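PDB 6FX6: SaTIE-TED from Staphylococcus aureus, which is of unknown function but, as a thioester domain of a cell-wall-anchored surface protein, probably helps the bacterium attach covalently to host molecules. Local coordinates for residues R170-V175 against N191-A196; K146-G151 against L233-I238; E136-F141 against D227-W232. One frame throughout, in Å; residues are numbered along the deposited sequence.

Contact 1 (R170-V175 against N191-A196); sequences RTPSGV and NAPDNA
A type II beta turn from P172 to V175 carries the chain from strand 168-170, in one sheet of a beta sandwich, to strand 175-180 in the other, and it packs against the bend that leads into strand 195-201. The assignment rests on the backbone: S173 has an extended psi of 142°, G174 a positive phi of 83°, and V175 N makes a weak bond to P172 O. The side-chain part of the interface is apolar, built from two prolines, a valine and two alanine methyls. The rings of P172 and P193 cross at about a right angle, with P172 CG 4.1 Å from P193 CD. The same CG also rests on the methyl of A196, 3.7 Å from its CB. V175 approaches from the other end of the turn. Its CG1 lies anti to the backbone N (chi1 178°), which leaves CG2 anti to the carbonyl carbon and aimed between two methyls, 3.8 Å from both A192 CB and A196 CB. A196 CB is therefore shared by P172 and V175. Beyond the two segments, V175 also touches L235 and I198, so this apolar patch continues into the sandwich interior. The closest pair of CA atoms is that of G174 and A192, 4.3 Å apart; here A192 CB lies by G174 O and N191 CB by G174 CA. At the same place the carbonyl of S173 turns toward segment 191-196, where A192 CA offers a CA-H...O contact to S173 O at 3.6 Å.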
ATOM      1  N   ARG A 170     -13.027   7.397  10.548  1.00 33.58           N
ATOM      2  CA  ARG A 170     -12.779   7.629  11.974  1.00 35.02           C
ATOM      3  C   ARG A 170     -13.480   8.915  12.394  1.00 35.10           C
ATOM      4  O   ARG A 170     -13.380   9.950  11.719  1.00 31.86           O
ATOM      5  CB  ARG A 170     -11.287   7.748  12.270  1.00 33.74           C
ATOM      6  CG  ARG A 170     -10.480   6.487  12.005  1.00 35.20           C
ATOM      7  CD  ARG A 170      -9.208   6.797  11.226  1.00 35.98           C
ATOM      8  NE  ARG A 170      -8.261   7.602  11.979  1.00 38.98           N
ATOM      9  CZ  ARG A 170      -7.245   8.308  11.467  1.00 35.48           C
ATOM     10  NH1 ARG A 170      -7.005   8.365  10.156  1.00 33.15           N
ATOM     11  NH2 ARG A 170      -6.461   8.988  12.296  1.00 37.80           N
ATOM     12  N   THR A 171     -14.191   8.831  13.512  1.00 32.19           N
ATOM     13  CA  THR A 171     -14.905   9.956  14.072  1.00 36.30           C
ATOM     14  C   THR A 171     -14.718   9.933  15.578  1.00 37.00           C
ATOM     15  O   THR A 171     -14.629   8.846  16.168  1.00 36.69           O
ATOM     16  CB  THR A 171     -16.416   9.869  13.767  1.00 39.00           C
ATOM     17  OG1 THR A 171     -16.948   8.636  14.274  1.00 41.51           O
ATOM     18  CG2 THR A 171     -16.667   9.939  12.274  1.00 38.48           C
ATOM     19  N   PRO A 172     -14.669  11.119  16.214  1.00 34.02           N
ATOM     20  CA  PRO A 172     -14.699  11.126  17.671  1.00 36.64           C
ATOM     21  C   PRO A 172     -16.093  10.759  18.176  1.00 37.55           C
ATOM     22  O   PRO A 172     -17.054  10.757  17.402  1.00 37.48           O
ATOM     23  CB  PRO A 172     -14.359  12.575  18.017  1.00 37.80           C
ATOM     24  CG  PRO A 172     -14.875  13.353  16.856  1.00 35.22           C
ATOM     25  CD  PRO A 172     -14.602  12.484  15.667  1.00 32.64           C
ATOM     26  N   SER A 173     -16.191  10.454  19.464  1.00 37.98           N
ATOM     27  CA  SER A 173     -17.471  10.157  20.098  1.00 40.30           C
ATOM     28  C   SER A 173     -18.425  11.350  19.959  1.00 39.28           C
ATOM     29  O   SER A 173     -17.994  12.507  20.014  1.00 39.37           O
ATOM     30  CB  SER A 173     -17.258   9.817  21.574  1.00 43.12           C
ATOM     31  OG  SER A 173     -18.466   9.394  22.168  1.00 49.59           O
ATOM     32  N   GLY A 174     -19.706  11.059  19.746  1.00 38.64           N
ATOM     33  CA  GLY A 174     -20.725  12.085  19.524  1.00 37.71           C
ATOM     34  C   GLY A 174     -20.824  12.615  18.101  1.00 35.56           C
ATOM     35  O   GLY A 174     -21.540  13.588  17.860  1.00 34.12           O
ATOM     36  N   VAL A 175     -20.119  11.982  17.162  1.00 35.14           N
ATOM     37  CA  VAL A 175     -20.190  12.332  15.738  1.00 35.95           C
ATOM     38  C   VAL A 175     -20.503  11.070  14.939  1.00 37.88           C
ATOM     39  O   VAL A 175     -19.811  10.054  15.086  1.00 40.29           O
ATOM     40  CB  VAL A 175     -18.871  12.955  15.219  1.00 33.05           C
ATOM     41  CG1 VAL A 175     -18.953  13.263  13.720  1.00 31.77           C
ATOM     42  CG2 VAL A 175     -18.542  14.227  15.992  1.00 35.35           C
ATOM     43  N   ASN A 191     -22.088  15.592  23.003  1.00 47.31           N
ATOM     44  CA  ASN A 191     -20.855  14.901  23.404  1.00 46.66           C
ATOM     45  C   ASN A 191     -19.691  15.137  22.452  1.00 43.49           C
ATOM     46  O   ASN A 191     -18.551  14.858  22.812  1.00 42.40           O
ATOM     47  CB  ASN A 191     -21.079  13.390  23.538  1.00 49.44           C
ATOM     48  CG  ASN A 191     -21.956  13.022  24.717  1.00 53.37           C
ATOM     49  OD1 ASN A 191     -22.336  13.869  25.531  1.00 56.18           O
ATOM     50  ND2 ASN A 191     -22.273  11.740  24.820  1.00 57.74           N
ATOM     51  N   ALA A 192     -19.972  15.610  21.238  1.00 41.57           N
ATOM     52  CA  ALA A 192     -18.922  15.947  20.284  1.00 39.16           C
ATOM     53  C   ALA A 192     -18.035  17.050  20.841  1.00 40.41           C
ATOM     54  O   ALA A 192     -18.543  18.010  21.426  1.00 44.29           O
ATOM     55  CB  ALA A 192     -19.519  16.394  18.961  1.00 38.07           C
ATOM     56  N   PRO A 193     -16.707  16.926  20.661  1.00 41.74           N
ATOM     57  CA  PRO A 193     -15.837  18.028  21.062  1.00 43.71           C
ATOM     58  C   PRO A 193     -16.069  19.246  20.156  1.00 44.24           C
ATOM     59  O   PRO A 193     -16.686  19.115  19.090  1.00 42.63           O
ATOM     60  CB  PRO A 193     -14.435  17.446  20.889  1.00 42.99           C
ATOM     61  CG  PRO A 193     -14.585  16.433  19.812  1.00 40.71           C
ATOM     62  CD  PRO A 193     -15.966  15.868  19.949  1.00 39.93           C
ATOM     63  N   ASP A 194     -15.607  20.416  20.584  1.00 44.74           N
ATOM     64  CA  ASP A 194     -15.904  21.660  19.867  1.00 47.05           C
ATOM     65  C   ASP A 194     -15.321  21.646  18.451  1.00 43.87           C
ATOM     66  O   ASP A 194     -15.969  22.097  17.504  1.00 39.27           O
ATOM     67  CB  ASP A 194     -15.417  22.881  20.658  1.00 54.59           C
ATOM     68  CG  ASP A 194     -16.208  23.106  21.947  1.00 61.04           C
ATOM     69  OD1 ASP A 194     -17.436  22.867  21.960  1.00 66.79           O
ATOM     70  OD2 ASP A 194     -15.599  23.538  22.951  1.00 68.28           O
ATOM     71  N   ASN A 195     -14.118  21.094  18.313  1.00 41.17           N
ATOM     72  CA  ASN A 195     -13.506  20.867  17.015  1.00 38.75           C
ATOM     73  C   ASN A 195     -13.372  19.364  16.807  1.00 38.34           C
ATOM     74  O   ASN A 195     -12.493  18.728  17.388  1.00 42.62           O
ATOM     75  CB  ASN A 195     -12.162  21.589  16.945  1.00 39.78           C
ATOM     76  CG  ASN A 195     -12.316  23.092  17.091  1.00 40.96           C
ATOM     77  OD1 ASN A 195     -12.146  23.644  18.181  1.00 42.41           O
ATOM     78  ND2 ASN A 195     -12.692  23.753  16.008  1.00 37.82           N
ATOM     79  N   ALA A 196     -14.270  18.803  15.994  1.00 36.87           N
ATOM     80  CA  ALA A 196     -14.357  17.361  15.771  1.00 34.98           C
ATOM     81  C   ALA A 196     -13.911  17.000  14.357  1.00 33.21           C
ATOM     82  O   ALA A 196     -14.546  17.405  13.380  1.00 34.35           O
ATOM     83  CB  ALA A 196     -15.778  16.890  16.008  1.00 35.00           C
TER

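Contact 2 (K146-G151 against L233-I238); sequences KPIKVG and LTLQVI
I238 lies alongside the neighbouring strand. Its CB sits 3.8 Å from I148 O, and CG1, anti to its own carbonyl carbon (chi1 -63°), stays over the same oxygen at 4.0 Å. The extended second torsion (chi2 164°) then takes CD1 back along the sheet to P147 CB, 4.0 Å away. That face also bears Q236 and K149. On the other face, I148 CG2 meets L235 CB obliquely at 3.9 Å, and both residues touch V186 of the facing sheet in the sandwich. V150 CG2 closes on V237 CG1. Beneath the side chains, strands 145-149 and 231-238 pair in parallel, with K146 beside L235 and I148 beside V237. Five backbone bonds zigzag between them: K146, I148 and V150 donate to T234, Q236 and I238, while Q236 and I238 donate to K146 and I148. The straightest joins I238 N to I148 O at 2.9 Å (173° at the hydrogen). Strand 145-149 is outermost in its sheet within this chain. P147 stands where the parallel pattern turns its nitrogen away from strand 231-238, so the lack of an N-H there costs this ladder nothing, and the register can be set by main-chain bonding, with the apolar pairs adding to it.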
ATOM      1  N   LYS A 146     -15.684  23.438   8.904  1.00 38.18           N
ATOM      2  CA  LYS A 146     -17.078  23.740   8.574  1.00 40.59           C
ATOM      3  C   LYS A 146     -17.886  23.840   9.858  1.00 40.70           C
ATOM      4  O   LYS A 146     -17.757  22.967  10.712  1.00 39.83           O
ATOM      5  CB  LYS A 146     -17.679  22.618   7.733  1.00 45.39           C
ATOM      6  CG  LYS A 146     -16.936  22.282   6.450  1.00 49.45           C
ATOM      7  CD  LYS A 146     -17.186  23.295   5.351  1.00 55.14           C
ATOM      8  CE  LYS A 146     -16.855  22.696   3.993  1.00 56.96           C
ATOM      9  NZ  LYS A 146     -16.732  23.747   2.951  1.00 62.44           N
ATOM     10  N   PRO A 147     -18.723  24.892  10.004  1.00 41.12           N
ATOM     11  CA  PRO A 147     -19.609  24.956  11.165  1.00 38.96           C
ATOM     12  C   PRO A 147     -20.795  24.004  11.025  1.00 37.41           C
ATOM     13  O   PRO A 147     -21.290  23.789   9.920  1.00 37.99           O
ATOM     14  CB  PRO A 147     -20.088  26.406  11.157  1.00 42.38           C
ATOM     15  CG  PRO A 147     -20.078  26.779   9.717  1.00 43.61           C
ATOM     16  CD  PRO A 147     -18.895  26.067   9.127  1.00 41.87           C
ATOM     17  N   ILE A 148     -21.228  23.436  12.144  1.00 36.96           N
ATOM     18  CA  ILE A 148     -22.404  22.568  12.180  1.00 38.92           C
ATOM     19  C   ILE A 148     -23.073  22.693  13.553  1.00 38.12           C
ATOM     20  O   ILE A 148     -22.394  22.652  14.582  1.00 38.31           O
ATOM     21  CB  ILE A 148     -22.034  21.095  11.847  1.00 39.44           C
ATOM     22  CG1 ILE A 148     -23.295  20.250  11.626  1.00 39.51           C
ATOM     23  CG2 ILE A 148     -21.144  20.473  12.925  1.00 39.16           C
ATOM     24  CD1 ILE A 148     -23.016  18.851  11.134  1.00 38.36           C
ATOM     25  N   LYS A 149     -24.391  22.873  13.559  1.00 39.54           N
ATOM     26  CA  LYS A 149     -25.150  22.959  14.811  1.00 42.96           C
ATOM     27  C   LYS A 149     -25.465  21.569  15.338  1.00 41.55           C
ATOM     28  O   LYS A 149     -25.725  20.650  14.555  1.00 39.89           O
ATOM     29  CB  LYS A 149     -26.446  23.746  14.614  1.00 48.82           C
ATOM     30  CG  LYS A 149     -26.209  25.173  14.147  1.00 53.40           C
ATOM     31  CD  LYS A 149     -27.318  26.117  14.569  1.00 58.92           C
ATOM     32  CE  LYS A 149     -26.936  27.558  14.264  1.00 62.02           C
ATOM     33  NZ  LYS A 149     -27.944  28.524  14.778  1.00 67.19           N
ATOM     34  N   VAL A 150     -25.430  21.421  16.662  1.00 41.65           N
ATOM     35  CA  VAL A 150     -25.804  20.166  17.322  1.00 44.95           C
ATOM     36  C   VAL A 150     -27.237  19.791  16.948  1.00 48.06           C
ATOM     37  O   VAL A 150     -28.133  20.637  16.984  1.00 52.12           O
ATOM     38  CB  VAL A 150     -25.651  20.264  18.866  1.00 48.60           C
ATOM     39  CG1 VAL A 150     -26.415  19.157  19.591  1.00 52.06           C
ATOM     40  CG2 VAL A 150     -24.176  20.231  19.250  1.00 47.69           C
ATOM     41  N   GLY A 151     -27.431  18.527  16.574  1.00 50.08           N
ATOM     42  CA  GLY A 151     -28.739  18.019  16.170  1.00 51.77           C
ATOM     43  C   GLY A 151     -28.934  17.999  14.666  1.00 53.84           C
ATOM     44  O   GLY A 151     -29.422  17.007  14.125  1.00 62.47           O
ATOM     45  N   LEU A 233     -11.838  16.450   7.487  1.00 30.39           N
ATOM     46  CA  LEU A 233     -12.695  17.612   7.619  1.00 30.05           C
ATOM     47  C   LEU A 233     -12.940  17.835   9.099  1.00 30.26           C
ATOM     48  O   LEU A 233     -13.310  16.891   9.816  1.00 30.19           O
ATOM     49  CB  LEU A 233     -14.006  17.326   6.892  1.00 34.40           C
ATOM     50  CG  LEU A 233     -15.183  18.302   6.964  1.00 40.06           C
ATOM     51  CD1 LEU A 233     -15.988  18.246   5.675  1.00 46.23           C
ATOM     52  CD2 LEU A 233     -16.086  18.008   8.146  1.00 44.86           C
ATOM     53  N   THR A 234     -12.742  19.072   9.558  1.00 29.44           N
ATOM     54  CA  THR A 234     -12.960  19.419  10.958  1.00 31.82           C
ATOM     55  C   THR A 234     -14.280  20.161  11.102  1.00 33.57           C
ATOM     56  O   THR A 234     -14.484  21.193  10.468  1.00 36.00           O
ATOM     57  CB  THR A 234     -11.795  20.261  11.514  1.00 32.61           C
ATOM     58  OG1 THR A 234     -10.592  19.488  11.449  1.00 32.28           O
ATOM     59  CG2 THR A 234     -12.040  20.663  12.978  1.00 35.00           C
ATOM     60  N   LEU A 235     -15.174  19.624  11.929  1.00 33.37           N
ATOM     61  CA  LEU A 235     -16.440  20.285  12.236  1.00 36.17           C
ATOM     62  C   LEU A 235     -16.271  21.208  13.430  1.00 38.11           C
ATOM     63  O   LEU A 235     -15.697  20.806  14.436  1.00 37.50           O
ATOM     64  CB  LEU A 235     -17.507  19.259  12.575  1.00 37.77           C
ATOM     65  CG  LEU A 235     -17.796  18.163  11.549  1.00 38.42           C
ATOM     66  CD1 LEU A 235     -18.687  17.094  12.167  1.00 42.12           C
ATOM     67  CD2 LEU A 235     -18.437  18.736  10.297  1.00 38.31           C
ATOM     68  N   GLN A 236     -16.767  22.438  13.314  1.00 39.33           N
ATOM     69  CA  GLN A 236     -16.838  23.365  14.437  1.00 42.64           C
ATOM     70  C   GLN A 236     -18.245  23.220  15.015  1.00 42.75           C
ATOM     71  O   GLN A 236     -19.213  23.735  14.450  1.00 40.33           O
ATOM     72  CB  GLN A 236     -16.565  24.799  13.981  1.00 46.75           C
ATOM     73  CG  GLN A 236     -15.171  25.019  13.404  1.00 50.53           C
ATOM     74  CD  GLN A 236     -14.965  26.419  12.830  1.00 55.89           C
ATOM     75  OE1 GLN A 236     -15.907  27.067  12.361  1.00 55.25           O
ATOM     76  NE2 GLN A 236     -13.719  26.885  12.851  1.00 54.20           N
ATOM     77  N   VAL A 237     -18.354  22.501  16.132  1.00 40.86           N
ATOM     78  CA  VAL A 237     -19.653  22.080  16.658  1.00 42.32           C
ATOM     79  C   VAL A 237     -20.239  23.221  17.488  1.00 43.20           C
ATOM     80  O   VAL A 237     -19.664  23.601  18.505  1.00 40.71           O
ATOM     81  CB  VAL A 237     -19.548  20.787  17.498  1.00 41.90           C
ATOM     82  CG1 VAL A 237     -20.934  20.269  17.864  1.00 41.44           C
ATOM     83  CG2 VAL A 237     -18.773  19.715  16.731  1.00 43.04           C
ATOM     84  N   ILE A 238     -21.374  23.755  17.036  1.00 43.32           N
ATOM     85  CA  ILE A 238     -22.030  24.903  17.672  1.00 47.16           C
ATOM     86  C   ILE A 238     -23.043  24.388  18.691  1.00 50.86           C
ATOM     87  O   ILE A 238     -24.004  23.715  18.323  1.00 48.14           O
ATOM     88  CB  ILE A 238     -22.729  25.805  16.627  1.00 46.18           C
ATOM     89  CG1 ILE A 238     -21.686  26.406  15.676  1.00 45.31           C
ATOM     90  CG2 ILE A 238     -23.524  26.921  17.311  1.00 50.05           C
ATOM     91  CD1 ILE A 238     -22.268  26.988  14.407  1.00 47.74           C
TER

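Contact 3 (E136-F141 against D227-W232); sequences EQRASF and DPLDSW
R138 lays its guanidinium across the backbone of L229, with L229 O 4.0 Å above the plane of the group and over its centre. The chain reaches there by bending at chi2: CG starts anti to the carbonyl carbon, CD passes S231 OG, and NH1 ends 3.7 Å from L229 CA, with CB and CD2 of the same leucine close by. Bonds from its own side help to fix the group. NH2 donates to Q137 O at 3.1 Å, with that oxygen lying in the guanidinium plane although the donor stands well above the Q137 carbonyl plane, and NH2 also bonds A135 O, three residues back. L229 itself has positive phi and psi, and its N-H is taken by D227 OD1 in an Asx turn, which shapes the loop under the arginine. The one direct hydrogen bond between the segments lies further along. A139 N donates to S231 OG at 2.9 Å, almost perfectly straight (176°), the hydroxyl being placed beside its own backbone N by chi1 of -63°. A139 CB packs on S231 CB at 3.7 Å, and the same methyl lies over one face of the F141 ring, offset toward the rim. The two segments run nearly parallel here, their end-to-end directions 3° apart, as one leaves helix 121-134 and the other enters strand 231-238. The charge pairing is indirect: R138 NH1 and D227 OD2 are 5.6 Å apart, with a water weakly bonded to both, while D230 OD2 is bonded to H199. The arginine therefore appears to be held mainly by main-chain carbonyls and flat packing, and the nearby carboxylates probably add only diffuse electrostatic stabilisation.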
ATOM      1  N   GLU A 136      -3.251   9.577  -4.305  1.00 41.49           N
ATOM      2  CA  GLU A 136      -2.795  10.937  -3.979  1.00 41.70           C
ATOM      3  C   GLU A 136      -3.935  11.958  -3.937  1.00 39.78           C
ATOM      4  O   GLU A 136      -3.799  13.002  -3.301  1.00 41.03           O
ATOM      5  CB  GLU A 136      -1.752  11.427  -4.987  1.00 48.19           C
ATOM      6  CG  GLU A 136      -0.457  10.622  -5.024  1.00 54.75           C
ATOM      7  CD  GLU A 136       0.535  11.118  -6.078  1.00 62.05           C
ATOM      8  OE1 GLU A 136       0.209  12.062  -6.841  1.00 62.42           O
ATOM      9  OE2 GLU A 136       1.654  10.559  -6.144  1.00 62.88           O
ATOM     10  N   GLN A 137      -5.044  11.668  -4.615  1.00 38.10           N
ATOM     11  CA  GLN A 137      -6.158  12.613  -4.711  1.00 41.08           C
ATOM     12  C   GLN A 137      -6.907  12.704  -3.386  1.00 36.72           C
ATOM     13  O   GLN A 137      -7.056  11.706  -2.677  1.00 34.97           O
ATOM     14  CB  GLN A 137      -7.127  12.227  -5.834  1.00 44.95           C
ATOM     15  CG  GLN A 137      -6.497  12.094  -7.220  1.00 56.25           C
ATOM     16  CD  GLN A 137      -5.705  13.324  -7.644  1.00 67.51           C
ATOM     17  OE1 GLN A 137      -6.107  14.460  -7.386  1.00 71.88           O
ATOM     18  NE2 GLN A 137      -4.570  13.098  -8.297  1.00 74.69           N
ATOM     19  N   ARG A 138      -7.362  13.913  -3.067  1.00 35.31           N
ATOM     20  CA  ARG A 138      -8.058  14.206  -1.818  1.00 33.15           C
ATOM     21  C   ARG A 138      -9.398  14.863  -2.118  1.00 31.92           C
ATOM     22  O   ARG A 138      -9.577  15.489  -3.167  1.00 30.41           O
ATOM     23  CB  ARG A 138      -7.202  15.128  -0.942  1.00 33.85           C
ATOM     24  CG  ARG A 138      -5.874  14.519  -0.500  1.00 35.11           C
ATOM     25  CD  ARG A 138      -6.082  13.418   0.532  1.00 34.99           C
ATOM     26  NE  ARG A 138      -4.825  12.800   0.964  1.00 37.76           N
ATOM     27  CZ  ARG A 138      -4.176  11.817   0.327  1.00 35.97           C
ATOM     28  NH1 ARG A 138      -3.046  11.348   0.840  1.00 39.48           N
ATOM     29  NH2 ARG A 138      -4.628  11.299  -0.812  1.00 34.02           N
ATOM     30  N   ALA A 139     -10.341  14.700  -1.191  1.00 30.90           N
ATOM     31  CA  ALA A 139     -11.659  15.332  -1.292  1.00 31.05           C
ATOM     32  C   ALA A 139     -11.566  16.852  -1.412  1.00 31.19           C
ATOM     33  O   ALA A 139     -10.580  17.458  -0.989  1.00 31.08           O
ATOM     34  CB  ALA A 139     -12.511  14.958  -0.094  1.00 30.88           C
ATOM     35  N   SER A 140     -12.591  17.469  -1.997  1.00 33.55           N
ATOM     36  CA  SER A 140     -12.614  18.929  -2.185  1.00 31.96           C
ATOM     37  C   SER A 140     -12.692  19.693  -0.856  1.00 30.31           C
ATOM     38  O   SER A 140     -12.270  20.844  -0.775  1.00 31.47           O
ATOM     39  CB  SER A 140     -13.779  19.334  -3.084  1.00 32.61           C
ATOM     40  OG  SER A 140     -15.020  18.950  -2.513  1.00 31.21           O
ATOM     41  N   PHE A 141     -13.232  19.048   0.176  1.00 28.82           N
ATOM     42  CA  PHE A 141     -13.297  19.638   1.523  1.00 28.63           C
ATOM     43  C   PHE A 141     -12.109  19.260   2.431  1.00 28.67           C
ATOM     44  O   PHE A 141     -12.145  19.514   3.632  1.00 32.62           O
ATOM     45  CB  PHE A 141     -14.651  19.331   2.192  1.00 26.56           C
ATOM     46  CG  PHE A 141     -15.040  17.869   2.185  1.00 26.80           C
ATOM     47  CD1 PHE A 141     -14.381  16.944   2.991  1.00 25.52           C
ATOM     48  CD2 PHE A 141     -16.089  17.421   1.381  1.00 27.36           C
ATOM     49  CE1 PHE A 141     -14.748  15.604   2.981  1.00 24.87           C
ATOM     50  CE2 PHE A 141     -16.461  16.084   1.374  1.00 25.92           C
ATOM     51  CZ  PHE A 141     -15.789  15.175   2.177  1.00 25.04           C
ATOM     52  N   ASP A 227       0.606   5.211   6.284  1.00 33.53           N
ATOM     53  CA  ASP A 227      -0.235   6.397   6.196  1.00 33.92           C
ATOM     54  C   ASP A 227      -1.614   5.943   5.713  1.00 34.80           C
ATOM     55  O   ASP A 227      -1.705   5.287   4.676  1.00 34.11           O
ATOM     56  CB  ASP A 227       0.384   7.374   5.190  1.00 37.72           C
ATOM     57  CG  ASP A 227      -0.199   8.787   5.281  1.00 44.36           C
ATOM     58  OD1 ASP A 227      -1.353   8.969   5.733  1.00 40.43           O
ATOM     59  OD2 ASP A 227       0.516   9.729   4.870  1.00 47.22           O
ATOM     60  N   PRO A 228      -2.692   6.286   6.448  1.00 31.16           N
ATOM     61  CA  PRO A 228      -4.022   5.942   5.928  1.00 29.97           C
ATOM     62  C   PRO A 228      -4.482   6.752   4.698  1.00 26.28           C
ATOM     63  O   PRO A 228      -5.505   6.410   4.108  1.00 29.39           O
ATOM     64  CB  PRO A 228      -4.951   6.188   7.124  1.00 31.28           C
ATOM     65  CG  PRO A 228      -4.222   7.140   7.996  1.00 34.31           C
ATOM     66  CD  PRO A 228      -2.762   6.873   7.799  1.00 34.90           C
ATOM     67  N   LEU A 229      -3.750   7.803   4.334  1.00 26.19           N
ATOM     68  CA  LEU A 229      -4.040   8.613   3.146  1.00 31.34           C
ATOM     69  C   LEU A 229      -5.465   9.163   3.195  1.00 30.22           C
ATOM     70  O   LEU A 229      -6.236   9.019   2.242  1.00 32.21           O
ATOM     71  CB  LEU A 229      -3.808   7.802   1.863  1.00 30.60           C
ATOM     72  CG  LEU A 229      -2.447   7.123   1.713  1.00 31.26           C
ATOM     73  CD1 LEU A 229      -2.422   6.322   0.426  1.00 32.06           C
ATOM     74  CD2 LEU A 229      -1.301   8.123   1.735  1.00 33.00           C
ATOM     75  N   ASP A 230      -5.801   9.777   4.327  1.00 28.46           N
ATOM     76  CA  ASP A 230      -7.163  10.238   4.578  1.00 28.36           C
ATOM     77  C   ASP A 230      -7.419  11.638   4.055  1.00 27.01           C
ATOM     78  O   ASP A 230      -6.566  12.513   4.157  1.00 27.75           O
ATOM     79  CB  ASP A 230      -7.525  10.170   6.068  1.00 28.11           C
ATOM     80  CG  ASP A 230      -6.660  11.050   6.940  1.00 29.12           C
ATOM     81  OD1 ASP A 230      -5.423  10.956   6.826  1.00 31.20           O
ATOM     82  OD2 ASP A 230      -7.205  11.809   7.770  1.00 33.05           O
ATOM     83  N   SER A 231      -8.600  11.830   3.478  1.00 28.80           N
ATOM     84  CA  SER A 231      -9.191  13.155   3.382  1.00 29.90           C
ATOM     85  C   SER A 231      -9.799  13.410   4.748  1.00 28.13           C
ATOM     86  O   SER A 231     -10.397  12.502   5.319  1.00 31.15           O
ATOM     87  CB  SER A 231     -10.263  13.210   2.297  1.00 29.82           C
ATOM     88  OG  SER A 231      -9.690  12.965   1.031  1.00 34.54           O
ATOM     89  N   TRP A 232      -9.624  14.617   5.285  1.00 28.36           N
ATOM     90  CA  TRP A 232     -10.213  14.970   6.569  1.00 28.02           C
ATOM     91  C   TRP A 232     -10.878  16.335   6.579  1.00 29.01           C
ATOM     92  O   TRP A 232     -10.525  17.246   5.817  1.00 28.12           O
ATOM     93  CB  TRP A 232      -9.195  14.848   7.717  1.00 28.68           C
ATOM     94  CG  TRP A 232      -7.987  15.736   7.634  1.00 28.27           C
ATOM     95  CD1 TRP A 232      -6.757  15.392   7.153  1.00 28.92           C
ATOM     96  CD2 TRP A 232      -7.873  17.096   8.082  1.00 29.52           C
ATOM     97  NE1 TRP A 232      -5.892  16.450   7.254  1.00 28.79           N
ATOM     98  CE2 TRP A 232      -6.547  17.511   7.818  1.00 30.29           C
ATOM     99  CE3 TRP A 232      -8.763  18.005   8.667  1.00 30.92           C
ATOM    100  CZ2 TRP A 232      -6.086  18.802   8.125  1.00 33.19           C
ATOM    101  CZ3 TRP A 232      -8.303  19.298   8.973  1.00 32.71           C
ATOM    102  CH2 TRP A 232      -6.973  19.677   8.704  1.00 33.49           C
TER
HETATM  103  O   HOH W   1      -1.739  11.367   4.010  1.00 41.34           O

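In the fold
Along the chain the segments come in the order 136-141, 146-151, 170-175, 191-196, 227-232 and 233-238, so contacts 2 and 3 interleave while contact 1 falls between their halves. All three reach the four-stranded mixed sheet, and contacts 2 and 3, about 19 Å apart between centres, share strand 231-238. Contact 1 joins them through neighbouring strand 195-201, its centre about 9 Å from that of contact 2 and 19 Å from that of contact 3. Contact 3 sits at the root of the sandwich, about 15 Å from the chain's centre; contacts 1 and 2 lie further out, at about 28 and 32 Å. Contacts 2 and 3 join portions over 80 residues apart, consistent with this class's slipknot topology.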